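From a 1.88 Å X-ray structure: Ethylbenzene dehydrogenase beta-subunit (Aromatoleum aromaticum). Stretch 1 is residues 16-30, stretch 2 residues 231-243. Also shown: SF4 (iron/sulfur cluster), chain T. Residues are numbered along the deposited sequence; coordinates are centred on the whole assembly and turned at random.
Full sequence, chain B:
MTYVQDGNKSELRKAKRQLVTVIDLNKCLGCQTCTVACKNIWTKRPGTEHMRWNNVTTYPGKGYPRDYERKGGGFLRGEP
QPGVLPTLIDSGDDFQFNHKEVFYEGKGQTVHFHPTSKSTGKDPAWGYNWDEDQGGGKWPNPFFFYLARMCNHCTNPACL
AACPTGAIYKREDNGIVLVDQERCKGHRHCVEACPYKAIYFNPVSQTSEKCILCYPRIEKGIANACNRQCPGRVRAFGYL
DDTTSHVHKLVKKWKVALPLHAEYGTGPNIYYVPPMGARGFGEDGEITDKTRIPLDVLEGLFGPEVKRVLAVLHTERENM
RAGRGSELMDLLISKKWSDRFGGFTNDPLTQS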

# COMPACT_ATOMS: atom_id res chain seq x y z
N LYS B 16 30.71 5.56 27.31
CA LYS B 16 29.43 6.19 26.90
C LYS B 16 29.41 6.40 25.40
O LYS B 16 30.36 6.93 24.80
N ARG B 17 28.34 5.93 24.79
CA ARG B 17 28.10 6.10 23.38
C ARG B 17 26.61 6.27 23.17
O ARG B 17 25.79 6.02 24.06
N GLN B 18 26.26 6.68 21.97
CA GLN B 18 24.90 6.99 21.65
C GLN B 18 24.56 6.41 20.29
O GLN B 18 25.17 6.81 19.28
N LEU B 19 23.60 5.50 20.29
CA LEU B 19 23.00 5.03 19.07
C LEU B 19 22.14 6.11 18.48
O LEU B 19 21.39 6.76 19.18
N VAL B 20 22.27 6.30 17.18
CA VAL B 20 21.50 7.29 16.46
C VAL B 20 20.96 6.72 15.17
O VAL B 20 21.48 5.73 14.61
N THR B 21 19.85 7.33 14.73
CA THR B 21 19.26 7.04 13.47
C THR B 21 19.24 8.33 12.66
O THR B 21 19.00 9.42 13.19
N VAL B 22 19.52 8.21 11.39
CA VAL B 22 19.31 9.29 10.45
C VAL B 22 18.14 8.87 9.55
O VAL B 22 18.07 7.73 9.08
N ILE B 23 17.23 9.80 9.30
CA ILE B 23 16.06 9.53 8.42
C ILE B 23 16.07 10.54 7.31
O ILE B 23 16.06 11.74 7.57
N ASP B 24 16.13 10.08 6.07
CA ASP B 24 16.28 10.99 4.92
C ASP B 24 14.90 11.27 4.40
O ASP B 24 14.31 10.45 3.72
N LEU B 25 14.41 12.49 4.62
CA LEU B 25 13.04 12.80 4.26
C LEU B 25 12.86 12.91 2.78
O LEU B 25 11.73 12.84 2.30
N ASN B 26 13.95 13.09 2.03
CA ASN B 26 13.84 13.03 0.57
C ASN B 26 13.44 11.68 0.04
O ASN B 26 12.86 11.58 -1.06
N LYS B 27 13.77 10.64 0.77
CA LYS B 27 13.58 9.27 0.31
C LYS B 27 12.31 8.63 0.83
O LYS B 27 11.93 7.58 0.34
N CYS B 28 11.68 9.24 1.85
CA CYS B 28 10.57 8.62 2.50
C CYS B 28 9.34 8.70 1.65
O CYS B 28 9.02 9.74 1.14
N LEU B 29 8.72 7.55 1.45
CA LEU B 29 7.53 7.45 0.63
C LEU B 29 6.24 7.18 1.41
O LEU B 29 5.19 6.89 0.84
N GLY B 30 6.30 7.34 2.73
CA GLY B 30 5.11 7.24 3.55
C GLY B 30 4.43 5.87 3.52
O GLY B 30 3.24 5.78 3.76
N PRO B 231 11.82 -0.04 3.13
CA PRO B 231 12.08 -0.26 1.73
C PRO B 231 12.59 0.94 0.97
O PRO B 231 13.14 0.77 -0.11
N GLY B 232 12.33 2.14 1.48
CA GLY B 232 12.78 3.34 0.82
C GLY B 232 14.27 3.60 0.99
O GLY B 232 14.80 4.49 0.33
N ARG B 233 14.93 2.82 1.83
CA ARG B 233 16.37 2.93 2.09
C ARG B 233 16.70 4.34 2.60
O ARG B 233 17.72 4.93 2.27
N VAL B 234 15.82 4.79 3.48
CA VAL B 234 15.78 6.13 4.06
C VAL B 234 16.62 6.24 5.32
O VAL B 234 17.01 7.33 5.73
N ARG B 235 16.84 5.09 5.95
CA ARG B 235 17.27 5.03 7.32
C ARG B 235 18.74 4.62 7.42
O ARG B 235 19.16 3.69 6.77
N ALA B 236 19.51 5.32 8.22
CA ALA B 236 20.81 4.84 8.61
C ALA B 236 20.89 4.79 10.12
O ALA B 236 20.18 5.50 10.84
N PHE B 237 21.79 3.95 10.61
CA PHE B 237 21.80 3.59 12.00
C PHE B 237 23.24 3.35 12.41
O PHE B 237 24.04 2.80 11.65
N GLY B 238 23.55 3.72 13.64
CA GLY B 238 24.84 3.38 14.18
C GLY B 238 25.20 4.23 15.36
O GLY B 238 24.38 4.99 15.83
N TYR B 239 26.46 4.13 15.79
CA TYR B 239 26.99 4.95 16.89
C TYR B 239 27.47 6.28 16.35
O TYR B 239 28.24 6.35 15.40
N LEU B 240 27.05 7.35 17.02
CA LEU B 240 27.38 8.69 16.57
C LEU B 240 28.92 8.94 16.54
O LEU B 240 29.41 9.74 15.71
N ASP B 241 29.67 8.25 17.41
CA ASP B 241 31.12 8.39 17.50
C ASP B 241 31.89 7.56 16.49
O ASP B 241 33.10 7.71 16.36
N ASP B 242 31.19 6.66 15.80
CA ASP B 242 31.83 5.76 14.83
C ASP B 242 32.05 6.56 13.56
O ASP B 242 31.12 6.81 12.80
N THR B 243 33.30 6.94 13.31
CA THR B 243 33.59 7.89 12.25
C THR B 243 33.44 7.24 10.87
O THR B 243 33.39 7.93 9.87

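What frame holds the side chains in place? Residues 19-24 and 235-239 run antiparallel, their axes approaching to 4.6 Å, and paired backbone bonds such as Val22 N to Ala236 O (2.8 Å) and Ala236 N to Val22 O (2.9 Å) fix the register. Leu19, Thr21, Ile23, Arg235, Phe237 and Tyr239 therefore share one face of the sheet, while Val20, Val22 and Ala236 share the other. Gly238, paired with Val20, has backbone angles that by themselves call for glycine.

How is the Tyr239 ring gripped? Tyr239 (chi1 m) is covered on both faces. Leu19 (m, t) sets CD2 over one face, 3.6 Å from the ring centroid, and this same methyl reaches Phe237 CZ at 3.8 Å, so it fills the hollow between two aromatic rings. Over the opposite face the Arg17 guanidinium lies flat, with CZ 3.9 Å from the Tyr239 centroid in a cation-pi stack. Arg17 (m, t, p) is held there by a salt bridge to Asp241: NE donates to OD2 at 2.8 Å, nearly straight, whereas NH2 to OD1, at 2.6 Å, is a weak hydrogen bond by angle. A water bridges this corner, accepting from Gln18 N (3.0 Å) and donating to Asp241 OD2 (2.5 Å).

What fills the rest of the two faces? Phe237 (chi1 t) presents its ring edge to Thr21, CD1 lying 3.6 Å from OG1. Farther along, Ile23 (m, t) places CG1 over one face of the Arg235 guanidinium, and the same CG1 packs 3.8 Å from Arg235 CD. On the other face, Val20 (m) sends CG1 to within 3.7 Å of Leu240 CB, and the small Ala236 leaves a shallow fit with Val22 (t), Ala236 CB lying 4.3 Å from Val22 CB.

Which bump closes the end near the cluster? Val234 (t) is the wedge: its CG1 meets Ile23 CG2 at 3.6 Å, while its CG2 packs 3.4 Å from Lys27 CB and lies 3.8 Å from SF4 S2. The CA-to-CB bond of Lys27 (m, t, p, t) points toward the second stretch, and Lys27 NZ donates to Arg233 O at 2.8 Å. Leu29 tucks CD2 3.6 Å from Gly232 CA, where a CB would clash with that methyl; a water donates to both Lys27 O (2.7 Å) and Gly232 O (2.8 Å). Cys28 SG (chi1 t) binds SF4 FE1 at 2.3 Å, and Arg235 (m, m, t) brings NE 3.3 Å from SF4 S4, so both stretches line the cluster.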

# COMPACT_ATOMS: atom_id res chain seq x y z
CB LYS B 16 29.18 7.52 27.63
CG LYS B 16 27.78 8.16 27.37
CD LYS B 16 26.63 7.44 28.10
CE LYS B 16 25.24 7.79 27.53
NZ LYS B 16 25.07 7.33 26.11
CB ARG B 17 28.59 4.87 22.60
CG ARG B 17 30.01 4.47 22.93
CD ARG B 17 30.43 3.27 22.09
NE ARG B 17 30.65 3.63 20.70
CZ ARG B 17 31.04 2.77 19.76
NH1 ARG B 17 31.23 1.50 20.06
NH2 ARG B 17 31.22 3.18 18.51
CB GLN B 18 24.72 8.50 21.58
CG GLN B 18 23.32 8.94 21.25
CD GLN B 18 22.30 8.57 22.32
OE1 GLN B 18 22.45 8.94 23.49
NE2 GLN B 18 21.25 7.85 21.93
CB LEU B 19 22.19 3.76 19.32
CG LEU B 19 23.00 2.47 19.60
CD1 LEU B 19 22.13 1.25 20.02
CD2 LEU B 19 23.82 2.12 18.38
CB VAL B 20 22.30 8.56 16.15
CG1 VAL B 20 23.04 9.10 17.42
CG2 VAL B 20 23.21 8.34 15.03
CB THR B 21 17.81 6.51 13.62
OG1 THR B 21 17.81 5.18 14.21
CG2 THR B 21 17.14 6.45 12.24
CB VAL B 22 20.54 9.55 9.59
CG1 VAL B 22 20.21 10.42 8.36
CG2 VAL B 22 21.65 10.18 10.46
CB ILE B 23 14.74 9.68 9.21
CG1 ILE B 23 14.78 8.70 10.40
CG2 ILE B 23 13.50 9.56 8.27
CD1 ILE B 23 13.53 8.69 11.32
CB ASP B 24 17.14 10.35 3.81
CG ASP B 24 17.42 11.32 2.68
OD1 ASP B 24 16.69 12.36 2.57
OD2 ASP B 24 18.35 11.03 1.89
CB LEU B 25 12.58 14.08 4.93
CG LEU B 25 12.61 13.99 6.47
CD1 LEU B 25 12.25 15.27 7.11
CD2 LEU B 25 11.63 12.86 6.96
CB ASN B 26 15.15 13.47 -0.05
CG ASN B 26 15.44 14.85 0.27
OD1 ASN B 26 14.77 15.76 -0.29
ND2 ASN B 26 16.35 15.08 1.23
CB LYS B 27 14.80 8.39 0.67
CG LYS B 27 16.11 8.87 -0.03
CD LYS B 27 17.32 7.98 0.31
CE LYS B 27 17.39 6.77 -0.63
NZ LYS B 27 18.49 5.81 -0.28
CB CYS B 28 10.28 9.20 3.90
SG CYS B 28 8.91 8.36 4.68
CB LEU B 29 7.73 6.41 -0.46
CG LEU B 29 8.10 5.02 0.04
CD1 LEU B 29 7.43 4.04 -0.79
CD2 LEU B 29 9.65 4.81 -0.01
CB PRO B 231 10.75 -0.68 1.16
CG PRO B 231 9.82 -0.79 2.28
CD PRO B 231 10.39 -0.12 3.43
CB ARG B 233 17.18 2.54 0.84
CG ARG B 233 16.66 1.23 0.16
CD ARG B 233 17.28 0.93 -1.18
NE ARG B 233 18.57 0.22 -1.16
CZ ARG B 233 19.78 0.81 -1.19
NH1 ARG B 233 19.94 2.13 -1.27
NH2 ARG B 233 20.85 0.05 -1.22
CB VAL B 234 14.29 6.35 4.41
CG1 VAL B 234 14.02 7.36 5.45
CG2 VAL B 234 13.51 6.46 3.12
CB ARG B 235 16.47 3.96 8.03
CG ARG B 235 14.97 4.10 8.04
CD ARG B 235 14.57 5.21 8.87
NE ARG B 235 13.14 5.19 9.09
CZ ARG B 235 12.53 4.87 10.24
NH1 ARG B 235 13.21 4.50 11.31
NH2 ARG B 235 11.22 4.93 10.31
CB ALA B 236 21.93 5.76 8.02
CB PHE B 237 21.02 2.29 12.22
CG PHE B 237 20.95 1.87 13.66
CD1 PHE B 237 20.35 2.68 14.59
CD2 PHE B 237 21.47 0.64 14.09
CE1 PHE B 237 20.27 2.28 15.94
CE2 PHE B 237 21.37 0.23 15.42
CZ PHE B 237 20.79 1.04 16.34
CB TYR B 239 28.14 4.26 17.57
CG TYR B 239 27.73 3.02 18.32
CD1 TYR B 239 27.08 3.10 19.56
CD2 TYR B 239 27.99 1.78 17.80
CE1 TYR B 239 26.73 1.95 20.26
CE2 TYR B 239 27.67 0.63 18.50
CZ TYR B 239 27.05 0.72 19.71
OH TYR B 239 26.73 -0.46 20.35
CB LEU B 240 26.67 9.71 17.45
CG LEU B 240 26.79 11.19 17.09
CD1 LEU B 240 26.14 11.49 15.80
CD2 LEU B 240 26.19 12.02 18.17
CB ASP B 241 31.61 7.98 18.90
CG ASP B 241 31.30 6.54 19.21
OD1 ASP B 241 32.03 5.64 18.76
OD2 ASP B 241 30.31 6.29 19.90
CB ASP B 242 30.94 4.53 14.59
CG ASP B 242 31.37 3.69 13.41
OD1 ASP B 242 32.48 3.91 12.88
OD2 ASP B 242 30.57 2.82 12.98
CB THR B 243 35.00 8.49 12.41
OG1 THR B 243 35.94 7.43 12.36
CG2 THR B 243 35.13 9.20 13.77
FE1 SF4 T . 9.40 6.19 5.11
FE2 SF4 T . 9.02 4.25 7.02
FE3 SF4 T . 10.94 4.02 5.15
FE4 SF4 T . 8.37 3.70 4.36
S1 SF4 T . 9.49 2.38 5.80
S2 SF4 T . 10.01 4.91 3.30
S3 SF4 T . 7.40 5.25 5.74
S4 SF4 T . 10.82 5.64 6.80
O HOH W 1 28.50 7.87 20.38
O HOH W 2 13.45 6.21 -1.40